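Lantibiotic dehydratase (Microbispora corallina, PDB 5EHK) probably dehydrates serine and threonine residues of the NAI-107 precursor peptide in a tRNA-dependent manner during lantibiotic biosynthesis. Local coordinates at residues Arg7-Arg15 and Leu544-Gln555; Ala147-Ala158 and Leu370-Glu380. All coordinates share one frame; numbering follows the deposited sequence.

Contact 1 (Arg7-Arg15 and Leu544-Gln555); sequences RAWDVFMVR and LPDVDAESAARQ
Arg554 lies flat along Trp9, and this stack is the centre of a helix-on-sheet contact. Helix 545-556 packs here against the N-terminal strand 6-17 of the dehydratase. Trp9 and Arg554 run past each other in opposite directions. Arg554 CD sits almost over the middle of the five-membered ring of Trp9, 3.3 Å from its centroid, as a CH-pi contact. The guanidinium follows over the same ring, its plane turned 18° from the indole. Arg554 CZ is 4.5 Å from the centroid of the Trp9 five-membered ring, which makes a cation-pi pair. The chain of Arg554 is extended from CG to NE, and this lets its aliphatic part and its charged end share the ring. Trp9 NE1 is hydrogen-bonded to Glu791 of the adjacent strand 785-792.

One turn back on the helix, Glu550 holds the guanidinium. Arg554 NE donates to Glu550 OE2 at 2.7 Å. The oxygen accepts through its anti lone pair and is tilted from the guanidinium plane. A weak bond from Arg554 NH2 reaches the same oxygen. The Asp10 side chain crosses those of Glu550 and Arg554 at about a right angle. Asp10 OD2 makes a long salt bridge to Arg554 NH2 (4.0 Å), while Asp10 OD1 pairs with Arg383. The two arginines probably offset the closeness of the Asp10 and Glu550 carboxylates.

Next to this network the contact turns apolar. Val11 points at the helix. Its CG1 lies against the Glu550 carboxylate, and its CG2 packs on the Glu550 CG methylene and on Val547. Farther along, Met13 and Leu544 cross at about a right angle. Leu544 is the N-cap residue of the helix. The Leu544 methyl CD1 meets Met13 CG at 4.0 Å.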
loop_
_atom_site.group_PDB
_atom_site.type_symbol
_atom_site.label_atom_id
_atom_site.label_comp_id
_atom_site.label_asym_id
_atom_site.label_seq_id
_atom_site.Cartn_x
_atom_site.Cartn_y
_atom_site.Cartn_z
ATOM N N ARG A 7 9.679 37.590 -5.148
ATOM C CA ARG A 7 10.345 38.811 -4.715
ATOM C C ARG A 7 10.426 38.751 -3.193
ATOM O O ARG A 7 9.415 38.547 -2.537
ATOM C CB ARG A 7 9.502 40.028 -5.122
ATOM C CG ARG A 7 10.008 41.387 -4.594
ATOM C CD ARG A 7 8.945 42.516 -4.720
ATOM N NE ARG A 7 8.429 42.689 -6.079
ATOM C CZ ARG A 7 8.945 43.515 -6.985
ATOM N NH1 ARG A 7 10.009 44.247 -6.674
ATOM N NH2 ARG A 7 8.415 43.587 -8.207
ATOM N N ALA A 8 11.614 38.941 -2.624
ATOM C CA ALA A 8 11.765 38.977 -1.162
ATOM C C ALA A 8 11.256 40.289 -0.569
ATOM O O ALA A 8 11.158 41.309 -1.261
ATOM C CB ALA A 8 13.218 38.745 -0.755
ATOM N N TRP A 9 10.900 40.247 0.709
ATOM C CA TRP A 9 10.505 41.437 1.469
ATOM C C TRP A 9 11.681 42.381 1.659
ATOM O O TRP A 9 12.828 41.961 1.560
ATOM C CB TRP A 9 10.021 41.029 2.855
ATOM C CG TRP A 9 8.621 40.545 2.947
ATOM C CD1 TRP A 9 7.761 40.275 1.918
ATOM C CD2 TRP A 9 7.907 40.278 4.150
ATOM N NE1 TRP A 9 6.544 39.866 2.418
ATOM C CE2 TRP A 9 6.616 39.847 3.788
ATOM C CE3 TRP A 9 8.231 40.373 5.500
ATOM C CZ2 TRP A 9 5.656 39.509 4.724
ATOM C CZ3 TRP A 9 7.279 40.038 6.430
ATOM C CH2 TRP A 9 6.002 39.609 6.039
ATOM N N ASP A 10 11.406 43.642 1.980
ATOM C CA ASP A 10 12.496 44.571 2.267
ATOM C C ASP A 10 13.178 44.181 3.565
ATOM O O ASP A 10 14.406 44.159 3.633
ATOM C CB ASP A 10 11.988 46.004 2.453
ATOM C CG ASP A 10 11.545 46.652 1.166
ATOM O OD1 ASP A 10 11.907 46.152 0.081
ATOM O OD2 ASP A 10 10.867 47.698 1.253
ATOM N N VAL A 11 12.381 43.876 4.593
ATOM C CA VAL A 11 12.930 43.537 5.903
ATOM C C VAL A 11 12.965 42.041 6.074
ATOM O O VAL A 11 12.285 41.314 5.338
ATOM C CB VAL A 11 12.120 44.134 7.059
ATOM C CG1 VAL A 11 12.045 45.640 6.922
ATOM C CG2 VAL A 11 10.729 43.525 7.098
ATOM N N PHE A 12 13.757 41.589 7.042
ATOM C CA PHE A 12 13.859 40.180 7.361
ATOM C C PHE A 12 14.236 40.032 8.812
ATOM O O PHE A 12 14.645 41.002 9.427
ATOM C CB PHE A 12 14.857 39.455 6.443
ATOM C CG PHE A 12 16.218 40.100 6.357
ATOM C CD1 PHE A 12 17.089 40.084 7.444
ATOM C CD2 PHE A 12 16.644 40.682 5.170
ATOM C CE1 PHE A 12 18.340 40.653 7.358
ATOM C CE2 PHE A 12 17.893 41.252 5.080
ATOM C CZ PHE A 12 18.740 41.239 6.178
ATOM N N MET A 13 14.050 38.841 9.378
ATOM C CA MET A 13 14.389 38.611 10.779
ATOM C C MET A 13 15.727 37.894 10.867
ATOM O O MET A 13 16.133 37.223 9.929
ATOM C CB MET A 13 13.297 37.819 11.506
ATOM C CG MET A 13 13.434 37.829 13.027
ATOM S SD MET A 13 12.333 36.714 13.938
ATOM C CE MET A 13 13.057 35.110 13.575
ATOM N N VAL A 14 16.414 38.054 11.991
ATOM C CA VAL A 14 17.717 37.447 12.189
ATOM C C VAL A 14 17.636 36.691 13.484
ATOM O O VAL A 14 17.077 37.207 14.455
ATOM C CB VAL A 14 18.822 38.505 12.324
ATOM C CG1 VAL A 14 20.165 37.837 12.537
ATOM C CG2 VAL A 14 18.851 39.391 11.091
ATOM N N ARG A 15 18.118 35.449 13.479
ATOM C CA ARG A 15 18.249 34.666 14.704
ATOM C C ARG A 15 19.725 34.571 14.988
ATOM O O ARG A 15 20.514 34.373 14.065
ATOM C CB ARG A 15 17.714 33.244 14.537
ATOM C CG ARG A 15 16.425 33.073 13.759
ATOM C CD ARG A 15 16.045 31.594 13.730
ATOM N NE ARG A 15 14.747 31.363 13.108
ATOM C CZ ARG A 15 14.590 30.720 11.954
ATOM N NH1 ARG A 15 15.644 30.236 11.298
ATOM N NH2 ARG A 15 13.382 30.565 11.449
ATOM N N LEU A 544 10.616 43.697 17.546
ATOM C CA LEU A 544 11.265 44.385 16.439
ATOM C C LEU A 544 10.330 45.360 15.742
ATOM O O LEU A 544 9.940 45.129 14.595
ATOM C CB LEU A 544 11.827 43.377 15.444
ATOM C CG LEU A 544 12.651 42.269 16.085
ATOM C CD1 LEU A 544 13.130 41.280 15.015
ATOM C CD2 LEU A 544 13.827 42.871 16.885
ATOM N N PRO A 545 9.994 46.466 16.430
ATOM C CA PRO A 545 9.016 47.480 16.007
ATOM C C PRO A 545 9.267 47.860 14.561
ATOM O O PRO A 545 8.338 48.062 13.764
ATOM C CB PRO A 545 9.342 48.668 16.915
ATOM C CG PRO A 545 9.923 48.051 18.136
ATOM C CD PRO A 545 10.744 46.903 17.620
ATOM N N ASP A 546 10.561 47.948 14.261
ATOM C CA ASP A 546 11.104 48.033 12.920
ATOM C C ASP A 546 10.334 47.133 11.931
ATOM O O ASP A 546 9.561 47.621 11.097
ATOM C CB ASP A 546 12.573 47.563 12.983
ATOM C CG ASP A 546 13.077 47.345 14.430
ATOM O OD1 ASP A 546 12.571 48.010 15.369
ATOM O OD2 ASP A 546 13.991 46.517 14.628
ATOM N N VAL A 547 10.452 45.818 12.082
ATOM C CA VAL A 547 9.903 44.918 11.068
ATOM C C VAL A 547 8.410 44.585 11.248
ATOM O O VAL A 547 7.687 44.374 10.265
ATOM C CB VAL A 547 10.780 43.642 10.910
ATOM C CG1 VAL A 547 11.836 43.579 11.999
ATOM C CG2 VAL A 547 9.937 42.389 10.899
ATOM N N ASP A 548 7.956 44.573 12.498
ATOM C CA ASP A 548 6.542 44.390 12.825
ATOM C C ASP A 548 5.626 45.296 11.999
ATOM O O ASP A 548 4.551 44.886 11.593
ATOM C CB ASP A 548 6.285 44.665 14.310
ATOM C CG ASP A 548 6.914 43.615 15.232
ATOM O OD1 ASP A 548 7.733 42.790 14.766
ATOM O OD2 ASP A 548 6.590 43.630 16.438
ATOM N N ALA A 549 6.030 46.532 11.746
ATOM C CA ALA A 549 5.137 47.432 11.015
ATOM C C ALA A 549 5.173 47.166 9.514
ATOM O O ALA A 549 4.173 47.343 8.831
ATOM C CB ALA A 549 5.483 48.874 11.297
ATOM N N GLU A 550 6.317 46.727 9.001
ATOM C CA GLU A 550 6.386 46.349 7.600
ATOM C C GLU A 550 5.638 45.040 7.436
ATOM O O GLU A 550 4.819 44.894 6.521
ATOM C CB GLU A 550 7.816 46.214 7.095
ATOM C CG GLU A 550 7.841 45.642 5.685
ATOM C CD GLU A 550 8.602 46.478 4.678
ATOM O OE1 GLU A 550 9.232 47.494 5.060
ATOM O OE2 GLU A 550 8.567 46.095 3.485
ATOM N N SER A 551 5.927 44.094 8.335
ATOM C CA SER A 551 5.239 42.806 8.374
ATOM C C SER A 551 3.712 42.943 8.381
ATOM O O SER A 551 3.021 42.333 7.561
ATOM C CB SER A 551 5.691 42.004 9.597
ATOM O OG SER A 551 5.031 40.755 9.675
ATOM N N ALA A 552 3.187 43.747 9.298
ATOM C CA ALA A 552 1.742 43.900 9.410
ATOM C C ALA A 552 1.150 44.501 8.156
ATOM O O ALA A 552 0.006 44.227 7.805
ATOM C CB ALA A 552 1.385 44.731 10.593
ATOM N N ALA A 553 1.919 45.339 7.477
ATOM C CA ALA A 553 1.387 46.028 6.307
ATOM C C ALA A 553 1.309 45.115 5.092
ATOM O O ALA A 553 0.367 45.184 4.303
ATOM C CB ALA A 553 2.221 47.252 6.004
ATOM N N ARG A 554 2.336 44.294 4.932
ATOM C CA ARG A 554 2.411 43.325 3.850
ATOM C C ARG A 554 1.360 42.209 3.989
ATOM O O ARG A 554 0.699 41.820 3.012
ATOM C CB ARG A 554 3.807 42.750 3.800
ATOM C CG ARG A 554 4.824 43.800 3.559
ATOM C CD ARG A 554 6.156 43.166 3.403
ATOM N NE ARG A 554 7.098 43.998 2.670
ATOM C CZ ARG A 554 6.982 44.296 1.380
ATOM N NH1 ARG A 554 5.932 43.867 0.669
ATOM N NH2 ARG A 554 7.922 45.041 0.808
ATOM N N GLN A 555 1.224 41.696 5.208
ATOM C CA GLN A 555 0.241 40.662 5.483
ATOM C C GLN A 555 -1.176 41.215 5.333
ATOM O O GLN A 555 -2.077 40.511 4.869
ATOM C CB GLN A 555 0.463 40.023 6.864
ATOM C CG GLN A 555 1.681 39.109 6.945
ATOM C CD GLN A 555 1.851 38.508 8.329
ATOM O OE1 GLN A 555 1.149 37.567 8.692
ATOM N NE2 GLN A 555 2.788 39.041 9.107
#

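Contact 2 (Ala147-Ala158 and Leu370-Glu380); sequences AGVSGGRFDTSA and LRIDLEVRLPE
Val149 and Arg153 of strand 147-155 hydrogen-bond through their backbones to strand 366-379, its parallel neighbour in a mixed beta sheet of the dehydratase N-terminal region. Arg153 lies between two bonds. Arg153 N donates to Val376 O, and Arg153 O accepts from Leu378 N at 3.0 Å. Asp155 N then donates to Leu378 O at 2.8 Å. At the other end, Val149 N binds Leu370 O and Val149 O receives Ile372 N. Between these two groups the second strand is interrupted around Ile372 and Asp373.

A salt-bridge network lies on the face that carries Arg153 and Arg377. Arg377 NE donates to Glu375 OE2 at 3.1 Å, with the oxygen in the guanidinium plane. On the far side of that group, Arg377 NH1 makes a long salt bridge to Asp155 OD2 (3.7 Å). Ser157 OG donates to this same oxygen from above the carboxylate plane. Arg153 lies beside Arg377 and points the same way, their guanidinium planes 32° apart. The acids on Arg377 would partly offset the like charges.

Phe154 and Leu378 occupy the opposite face. With Phe154 CG anti to its carbonyl carbon (chi1 -72°), the ring edge faces Leu378 O, and Phe154 CD1 is 4.0 Å from Leu378 CB. Phe12 of strand 6-17 meets this ring edge-to-face. Near the start, Ile372 points toward strand 147-155 and packs against the backbone of Gly148. Ile372 CG1 comes to 3.6 Å from Gly148 C.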
loop_
_atom_site.group_PDB
_atom_site.type_symbol
_atom_site.label_atom_id
_atom_site.label_comp_id
_atom_site.label_asym_id
_atom_site.label_seq_id
_atom_site.Cartn_x
_atom_site.Cartn_y
_atom_site.Cartn_z
ATOM N N ALA A 147 19.912 32.641 22.865
ATOM C CA ALA A 147 19.832 33.218 21.530
ATOM C C ALA A 147 18.541 33.989 21.335
ATOM O O ALA A 147 17.587 33.818 22.097
ATOM C CB ALA A 147 19.961 32.134 20.483
ATOM N N GLY A 148 18.517 34.842 20.312
ATOM C CA GLY A 148 17.388 35.717 20.108
ATOM C C GLY A 148 17.340 36.329 18.733
ATOM O O GLY A 148 18.077 35.897 17.847
ATOM N N VAL A 149 16.502 37.355 18.566
ATOM C CA VAL A 149 16.174 37.875 17.236
ATOM C C VAL A 149 16.508 39.362 17.071
ATOM O O VAL A 149 16.680 40.074 18.063
ATOM C CB VAL A 149 14.670 37.689 16.912
ATOM C CG1 VAL A 149 14.313 36.213 16.929
ATOM C CG2 VAL A 149 13.821 38.421 17.930
ATOM N N SER A 150 16.588 39.824 15.824
ATOM C CA SER A 150 16.784 41.249 15.540
ATOM C C SER A 150 16.329 41.623 14.126
ATOM O O SER A 150 16.267 40.772 13.220
ATOM C CB SER A 150 18.252 41.649 15.709
ATOM O OG SER A 150 19.085 41.028 14.738
ATOM N N GLY A 151 16.009 42.905 13.946
ATOM C CA GLY A 151 15.681 43.453 12.634
ATOM C C GLY A 151 16.846 43.457 11.641
ATOM O O GLY A 151 18.022 43.437 12.021
ATOM N N GLY A 152 16.515 43.454 10.354
ATOM C CA GLY A 152 17.507 43.456 9.296
ATOM C C GLY A 152 16.848 43.974 8.039
ATOM O O GLY A 152 15.636 43.967 7.933
ATOM N N ARG A 153 17.633 44.409 7.068
ATOM C CA ARG A 153 17.047 45.021 5.888
ATOM C C ARG A 153 17.927 44.825 4.682
ATOM O O ARG A 153 19.145 44.739 4.791
ATOM C CB ARG A 153 16.872 46.512 6.156
ATOM C CG ARG A 153 16.310 47.324 5.009
ATOM C CD ARG A 153 16.207 48.758 5.441
ATOM N NE ARG A 153 15.297 48.815 6.578
ATOM C CZ ARG A 153 13.979 48.945 6.479
ATOM N NH1 ARG A 153 13.402 49.055 5.285
ATOM N NH2 ARG A 153 13.241 48.977 7.583
ATOM N N PHE A 154 17.302 44.762 3.519
ATOM C CA PHE A 154 18.051 44.815 2.288
ATOM C C PHE A 154 18.256 46.277 1.934
ATOM O O PHE A 154 17.369 47.118 2.122
ATOM C CB PHE A 154 17.330 44.085 1.170
ATOM C CG PHE A 154 17.341 42.594 1.325
ATOM C CD1 PHE A 154 18.531 41.884 1.233
ATOM C CD2 PHE A 154 16.152 41.893 1.537
ATOM C CE1 PHE A 154 18.540 40.508 1.367
ATOM C CE2 PHE A 154 16.155 40.512 1.667
ATOM C CZ PHE A 154 17.348 39.819 1.579
ATOM N N ASP A 155 19.441 46.566 1.425
ATOM C CA ASP A 155 19.903 47.924 1.253
ATOM C C ASP A 155 20.806 47.952 0.035
ATOM O O ASP A 155 20.834 46.991 -0.751
ATOM C CB ASP A 155 20.690 48.326 2.500
ATOM C CG ASP A 155 20.739 49.817 2.704
ATOM O OD1 ASP A 155 19.914 50.508 2.075
ATOM O OD2 ASP A 155 21.577 50.286 3.514
ATOM N N THR A 156 21.554 49.040 -0.128
ATOM C CA THR A 156 22.552 49.094 -1.185
ATOM C C THR A 156 23.930 48.953 -0.557
ATOM O O THR A 156 24.922 48.735 -1.246
ATOM C CB THR A 156 22.421 50.384 -2.033
ATOM O OG1 THR A 156 22.315 51.517 -1.164
ATOM C CG2 THR A 156 21.158 50.322 -2.902
ATOM N N SER A 157 23.964 48.973 0.770
ATOM C CA SER A 157 25.225 48.905 1.499
ATOM C C SER A 157 25.208 47.893 2.644
ATOM O O SER A 157 24.386 47.994 3.562
ATOM C CB SER A 157 25.588 50.295 2.029
ATOM O OG SER A 157 24.569 50.795 2.885
ATOM N N ALA A 158 26.137 46.942 2.604
ATOM C CA ALA A 158 26.273 45.956 3.674
ATOM C C ALA A 158 26.584 46.638 4.996
ATOM O O ALA A 158 27.221 47.690 5.013
ATOM C CB ALA A 158 27.356 44.953 3.342
ATOM N N LEU A 370 14.624 36.742 23.638
ATOM C CA LEU A 370 15.743 37.644 23.758
ATOM C C LEU A 370 15.851 38.521 22.531
ATOM O O LEU A 370 15.924 38.019 21.416
ATOM C CB LEU A 370 17.015 36.838 23.870
ATOM C CG LEU A 370 18.238 37.676 24.202
ATOM C CD1 LEU A 370 17.974 38.489 25.463
ATOM C CD2 LEU A 370 19.460 36.785 24.342
ATOM N N ARG A 371 15.864 39.835 22.724
ATOM C CA ARG A 371 16.145 40.723 21.602
ATOM C C ARG A 371 17.641 40.981 21.532
ATOM O O ARG A 371 18.241 41.474 22.494
ATOM C CB ARG A 371 15.383 42.041 21.671
ATOM C CG ARG A 371 15.644 42.909 20.448
ATOM C CD ARG A 371 14.804 44.156 20.467
ATOM N NE ARG A 371 15.077 44.931 21.662
ATOM C CZ ARG A 371 16.100 45.766 21.758
ATOM N NH1 ARG A 371 16.907 45.936 20.715
ATOM N NH2 ARG A 371 16.311 46.435 22.885
ATOM N N ILE A 372 18.242 40.587 20.413
ATOM C CA ILE A 372 19.667 40.765 20.186
ATOM C C ILE A 372 20.015 42.176 19.707
ATOM O O ILE A 372 19.384 42.694 18.779
ATOM C CB ILE A 372 20.170 39.749 19.149
ATOM C CG1 ILE A 372 20.111 38.331 19.724
ATOM C CG2 ILE A 372 21.581 40.094 18.687
ATOM C CD1 ILE A 372 20.820 38.134 21.067
ATOM N N ASP A 373 21.002 42.803 20.351
ATOM C CA ASP A 373 21.538 44.086 19.879
ATOM C C ASP A 373 22.495 43.837 18.723
ATOM O O ASP A 373 23.651 43.463 18.917
ATOM C CB ASP A 373 22.231 44.859 21.016
ATOM C CG ASP A 373 22.720 46.246 20.580
ATOM O OD1 ASP A 373 22.358 46.698 19.471
ATOM O OD2 ASP A 373 23.465 46.890 21.355
ATOM N N LEU A 374 21.992 44.051 17.517
ATOM C CA LEU A 374 22.708 43.703 16.301
ATOM C C LEU A 374 21.961 44.342 15.159
ATOM O O LEU A 374 20.744 44.198 15.021
ATOM C CB LEU A 374 22.764 42.183 16.113
ATOM C CG LEU A 374 23.375 41.497 14.877
ATOM C CD1 LEU A 374 24.904 41.612 14.803
ATOM C CD2 LEU A 374 22.961 40.021 14.854
ATOM N N GLU A 375 22.697 45.081 14.350
ATOM C CA GLU A 375 22.131 45.651 13.156
ATOM C C GLU A 375 22.715 44.916 11.969
ATOM O O GLU A 375 23.922 44.731 11.871
ATOM C CB GLU A 375 22.388 47.153 13.102
ATOM C CG GLU A 375 21.687 47.849 11.953
ATOM C CD GLU A 375 21.926 49.353 11.947
ATOM O OE1 GLU A 375 22.768 49.838 12.748
ATOM O OE2 GLU A 375 21.287 50.037 11.112
ATOM N N VAL A 376 21.839 44.429 11.106
ATOM C CA VAL A 376 22.281 43.724 9.925
ATOM C C VAL A 376 21.660 44.312 8.679
ATOM O O VAL A 376 20.445 44.519 8.607
ATOM C CB VAL A 376 21.969 42.228 9.999
ATOM C CG1 VAL A 376 22.267 41.573 8.660
ATOM C CG2 VAL A 376 22.792 41.568 11.093
ATOM N N ARG A 377 22.505 44.612 7.703
ATOM C CA ARG A 377 22.011 45.048 6.417
ATOM C C ARG A 377 22.705 44.273 5.331
ATOM O O ARG A 377 23.893 43.987 5.424
ATOM C CB ARG A 377 22.204 46.550 6.227
ATOM C CG ARG A 377 21.176 47.364 6.971
ATOM C CD ARG A 377 21.600 48.800 7.095
ATOM N NE ARG A 377 20.798 49.487 8.100
ATOM C CZ ARG A 377 19.759 50.259 7.814
ATOM N NH1 ARG A 377 19.407 50.451 6.547
ATOM N NH2 ARG A 377 19.082 50.842 8.792
ATOM N N LEU A 378 21.959 43.914 4.302
ATOM C CA LEU A 378 22.548 43.146 3.231
ATOM C C LEU A 378 22.203 43.830 1.919
ATOM O O LEU A 378 21.113 44.368 1.763
ATOM C CB LEU A 378 22.013 41.712 3.250
ATOM C CG LEU A 378 22.147 40.866 4.515
ATOM C CD1 LEU A 378 21.344 39.590 4.323
ATOM C CD2 LEU A 378 23.609 40.522 4.815
ATOM N N PRO A 379 23.155 43.840 0.980
ATOM C CA PRO A 379 22.969 44.519 -0.300
ATOM C C PRO A 379 21.965 43.778 -1.150
ATOM O O PRO A 379 21.627 42.637 -0.852
ATOM C CB PRO A 379 24.347 44.409 -0.943
ATOM C CG PRO A 379 24.915 43.162 -0.384
ATOM C CD PRO A 379 24.473 43.188 1.060
ATOM N N GLU A 380 21.529 44.417 -2.222
ATOM C CA GLU A 380 20.569 43.831 -3.131
ATOM C C GLU A 380 21.065 42.583 -3.872
ATOM O O GLU A 380 20.263 41.774 -4.327
ATOM C CB GLU A 380 20.117 44.895 -4.138
ATOM C CG GLU A 380 19.345 46.033 -3.525
ATOM C CD GLU A 380 18.013 45.580 -2.950
ATOM O OE1 GLU A 380 17.421 44.626 -3.528
ATOM O OE2 GLU A 380 17.572 46.171 -1.927
#

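How the contacts relate
From the N terminus, the chain first lays down strand 6-17. After a run of helices, strand 147-155 pairs antiparallel with it. Residues 370-380 then return to the far edge of 147-155 and close contact 2. Only later does helix 545-556 come back to strand 6-17 and close contact 1. Contact 2 is thus nested within the longer loop of contact 1. Their centres are about 11 Å apart. Backbone pairs join them, with Asp10 O 3.0 Å from Phe154 N and Val14 N 3.0 Å from Ser150 O. Leu544 also packs on strand 147-155. Together they tie the N-terminal strand, two later strands and a helix into one region.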